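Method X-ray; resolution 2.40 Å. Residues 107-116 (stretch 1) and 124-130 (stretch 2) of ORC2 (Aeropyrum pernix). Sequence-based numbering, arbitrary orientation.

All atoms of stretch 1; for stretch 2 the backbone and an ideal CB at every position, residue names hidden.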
# COMPACT_ATOMS: atom_id res chain seq x y z
N ILE A 107 -18.19 -7.60 6.54
CA ILE A 107 -18.65 -7.92 5.19
C ILE A 107 -20.21 -7.99 5.08
O ILE A 107 -20.76 -7.44 4.12
CB ILE A 107 -17.93 -9.19 4.60
CG1 ILE A 107 -16.43 -8.94 4.39
CG2 ILE A 107 -18.59 -9.65 3.32
CD1 ILE A 107 -15.61 -10.22 4.28
N VAL A 108 -20.90 -8.65 6.04
CA VAL A 108 -22.38 -8.65 6.03
C VAL A 108 -23.04 -7.27 6.18
O VAL A 108 -24.00 -6.98 5.46
CB VAL A 108 -23.10 -9.72 6.98
CG1 VAL A 108 -22.18 -10.75 7.56
CG2 VAL A 108 -23.97 -9.06 8.07
N ARG A 109 -22.56 -6.43 7.12
CA ARG A 109 -22.99 -5.04 7.29
C ARG A 109 -23.06 -4.39 5.90
O ARG A 109 -24.09 -3.86 5.50
CB ARG A 109 -21.98 -4.25 8.18
CG ARG A 109 -22.28 -4.12 9.73
CD ARG A 109 -21.49 -2.93 10.52
NE ARG A 109 -20.25 -2.44 9.86
CZ ARG A 109 -19.90 -1.19 9.51
NH1 ARG A 109 -18.73 -1.03 8.92
NH2 ARG A 109 -20.64 -0.11 9.71
N GLN A 110 -21.97 -4.48 5.14
CA GLN A 110 -21.89 -3.93 3.79
C GLN A 110 -22.84 -4.49 2.71
O GLN A 110 -23.23 -3.76 1.82
CB GLN A 110 -20.46 -3.97 3.29
CG GLN A 110 -19.66 -2.81 3.88
CD GLN A 110 -18.23 -2.87 3.52
OE1 GLN A 110 -17.40 -3.32 4.30
NE2 GLN A 110 -17.92 -2.42 2.34
N THR A 111 -23.22 -5.77 2.78
CA THR A 111 -24.13 -6.33 1.79
C THR A 111 -25.51 -5.77 2.09
O THR A 111 -26.37 -5.73 1.21
CB THR A 111 -24.22 -7.88 1.90
OG1 THR A 111 -24.73 -8.26 3.20
CG2 THR A 111 -22.84 -8.54 1.79
N GLY A 112 -25.74 -5.41 3.35
CA GLY A 112 -27.06 -5.04 3.83
C GLY A 112 -28.01 -6.20 4.10
O GLY A 112 -29.14 -5.96 4.51
N TYR A 113 -27.56 -7.43 3.87
CA TYR A 113 -28.41 -8.61 4.08
C TYR A 113 -28.74 -8.82 5.56
O TYR A 113 -27.90 -8.57 6.45
CB TYR A 113 -27.72 -9.89 3.56
CG TYR A 113 -27.52 -9.99 2.05
CD1 TYR A 113 -26.38 -10.64 1.57
CD2 TYR A 113 -28.43 -9.47 1.13
CE1 TYR A 113 -26.13 -10.77 0.22
CE2 TYR A 113 -28.22 -9.59 -0.27
CZ TYR A 113 -27.05 -10.27 -0.72
OH TYR A 113 -26.71 -10.48 -2.07
N PRO A 114 -29.95 -9.25 5.87
CA PRO A 114 -30.31 -9.39 7.28
C PRO A 114 -29.86 -10.75 7.75
O PRO A 114 -30.52 -11.77 7.61
CB PRO A 114 -31.82 -9.21 7.27
CG PRO A 114 -32.26 -9.66 5.89
CD PRO A 114 -31.06 -9.66 4.98
N ILE A 115 -28.63 -10.78 8.21
CA ILE A 115 -28.01 -12.01 8.64
C ILE A 115 -27.61 -11.73 10.06
O ILE A 115 -26.97 -10.75 10.31
CB ILE A 115 -26.79 -12.32 7.78
CG1 ILE A 115 -27.22 -12.97 6.47
CG2 ILE A 115 -25.79 -13.24 8.55
CD1 ILE A 115 -26.18 -12.85 5.38
N GLN A 116 -28.02 -12.59 10.99
CA GLN A 116 -27.70 -12.39 12.39
C GLN A 116 -26.36 -12.98 12.63
O GLN A 116 -26.09 -14.14 12.36
CB GLN A 116 -28.74 -13.00 13.32
CG GLN A 116 -28.44 -12.76 14.82
CD GLN A 116 -28.33 -11.28 15.25
OE1 GLN A 116 -29.34 -10.65 15.59
NE2 GLN A 116 -27.12 -10.73 15.22
N UNK A 124 -20.15 -20.09 10.03
CA UNK A 124 -21.61 -20.06 9.91
C UNK A 124 -22.05 -18.79 9.19
O UNK A 124 -22.96 -18.81 8.36
CB UNK A 124 -22.27 -20.15 11.29
N UNK A 125 -21.35 -17.69 9.49
CA UNK A 125 -21.61 -16.42 8.82
C UNK A 125 -21.34 -16.51 7.29
O UNK A 125 -22.05 -15.94 6.48
CB UNK A 125 -20.75 -15.32 9.45
N UNK A 126 -20.29 -17.22 6.96
CA UNK A 126 -19.91 -17.49 5.61
C UNK A 126 -20.98 -18.33 4.92
O UNK A 126 -21.33 -18.05 3.78
CB UNK A 126 -18.55 -18.19 5.57
N UNK A 127 -21.51 -19.33 5.63
CA UNK A 127 -22.63 -20.15 5.11
C UNK A 127 -23.85 -19.30 4.80
O UNK A 127 -24.41 -19.48 3.75
CB UNK A 127 -23.01 -21.24 6.12
N UNK A 128 -24.26 -18.43 5.73
CA UNK A 128 -25.46 -17.57 5.57
C UNK A 128 -25.31 -16.58 4.40
O UNK A 128 -26.26 -16.28 3.65
CB UNK A 128 -25.73 -16.79 6.86
N UNK A 129 -24.07 -16.13 4.25
CA UNK A 129 -23.62 -15.28 3.14
C UNK A 129 -23.80 -16.02 1.83
O UNK A 129 -24.46 -15.51 0.93
CB UNK A 129 -22.16 -14.86 3.32
N UNK A 130 -23.26 -17.23 1.75
CA UNK A 130 -23.43 -18.07 0.57
C UNK A 130 -24.90 -18.31 0.24
O UNK A 130 -25.31 -18.16 -0.89
CB UNK A 130 -22.72 -19.41 0.78

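Stretch 2 is helical throughout, and its axis runs at 23° to that of helix 107-111, 11.5 Å away at closest approach. What stretch 1 offers is almost wholly apolar: Ile107, Val108, the methyl of Thr111, the ring of Tyr113 and, beyond the helix end, Ile115. The hydroxyl of Thr111 is already engaged, with OG1 2.7 Å from Val108 O and 3.0 Å from Tyr113 N, so it makes no strong call for a polar partner.

Position 124 has nothing of stretch 1 within 5.5 Å of its ideal CB, and many residues would fit, polar ones included. It is Asp124.

At position 125 the CA-to-CB bond points sideways, and the ideal CB lies 5.2 Å from Val108 CG1. One more carbon is needed to close that gap, so a branched or longer aliphatic residue would suit; alanine would stop short of contact. The residue is Ile125, with chi1 m and chi2 t. Its CG2 reaches Val108 CG1 at 3.6 Å, the shortest contact between the stretches.

Position 126 points away, and stretch 1 sets no preference. It is Leu126, whose end comes nearer, though its CD1 is still 6.6 Å from Ile107 CD1.

Position 127 is likewise out of reach, and a long polar side chain is one of many possibilities. Lys127 turns back along its own helix, its NZ forming a salt bridge with Asp124 OD1 at 2.7 Å, one helical turn earlier.

Position 128 points toward stretch 1, its ideal CB already 3.9 Å from Ile115 CG2. Contact is made at the first carbon, which favours a small residue, with alanine the natural choice; serine is small enough, but its hydroxyl would find no partner in Ile115. Ala128 places CB 4.0 Å from Ile115 CG2, while Ile115 CD1 packs 3.8 Å from the backbone atom Ala128 O.

Position 129 also starts sideways, with its ideal CB 4.9 Å from Ile115 CD1, but the space ahead is lined by several apolar groups. A long aliphatic residue, leucine or methionine, could fill it. Leu129 does so, and it has the largest area covered by stretch 1. Its two methyls diverge: CD2 meets Ile107 CG2 at 4.0 Å, whereas CD1 lies 4.0 Å from Thr111 CG2 and 4.3 Å from Tyr113 CD1, at the edge of the ring. Its chi angles, -145° and 19°, lie between the usual wells.

Position 130 is again beyond reach, leaving the choice open; it is Val130, chi1 t. No hydrogen bond crosses the interface, which rests on apolar packing, at Ile115 partly against backbone.

Stretch 2, residues 124-130: DILKALV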
# COMPACT_ATOMS: atom_id res chain seq x y z
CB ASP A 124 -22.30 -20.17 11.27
CG ASP A 124 -22.37 -21.61 11.79
OD1 ASP A 124 -21.63 -22.53 11.34
OD2 ASP A 124 -23.17 -21.91 12.71
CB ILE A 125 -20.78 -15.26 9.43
CG1 ILE A 125 -21.05 -15.08 10.93
CG2 ILE A 125 -21.07 -13.98 8.66
CD1 ILE A 125 -20.15 -13.99 11.60
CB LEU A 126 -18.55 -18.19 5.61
CG LEU A 126 -17.65 -18.04 4.38
CD1 LEU A 126 -17.41 -16.59 4.04
CD2 LEU A 126 -16.33 -18.76 4.59
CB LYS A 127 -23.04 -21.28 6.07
CG LYS A 127 -21.98 -22.34 6.29
CD LYS A 127 -22.54 -23.46 7.17
CE LYS A 127 -21.45 -24.35 7.78
NZ LYS A 127 -21.45 -24.24 9.29
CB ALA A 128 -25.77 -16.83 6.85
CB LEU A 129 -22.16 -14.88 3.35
CG LEU A 129 -21.59 -13.53 2.94
CD1 LEU A 129 -22.63 -12.42 2.73
CD2 LEU A 129 -20.49 -13.12 4.01
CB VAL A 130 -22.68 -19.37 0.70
CG1 VAL A 130 -23.18 -20.42 -0.32
CG2 VAL A 130 -21.18 -19.11 0.47
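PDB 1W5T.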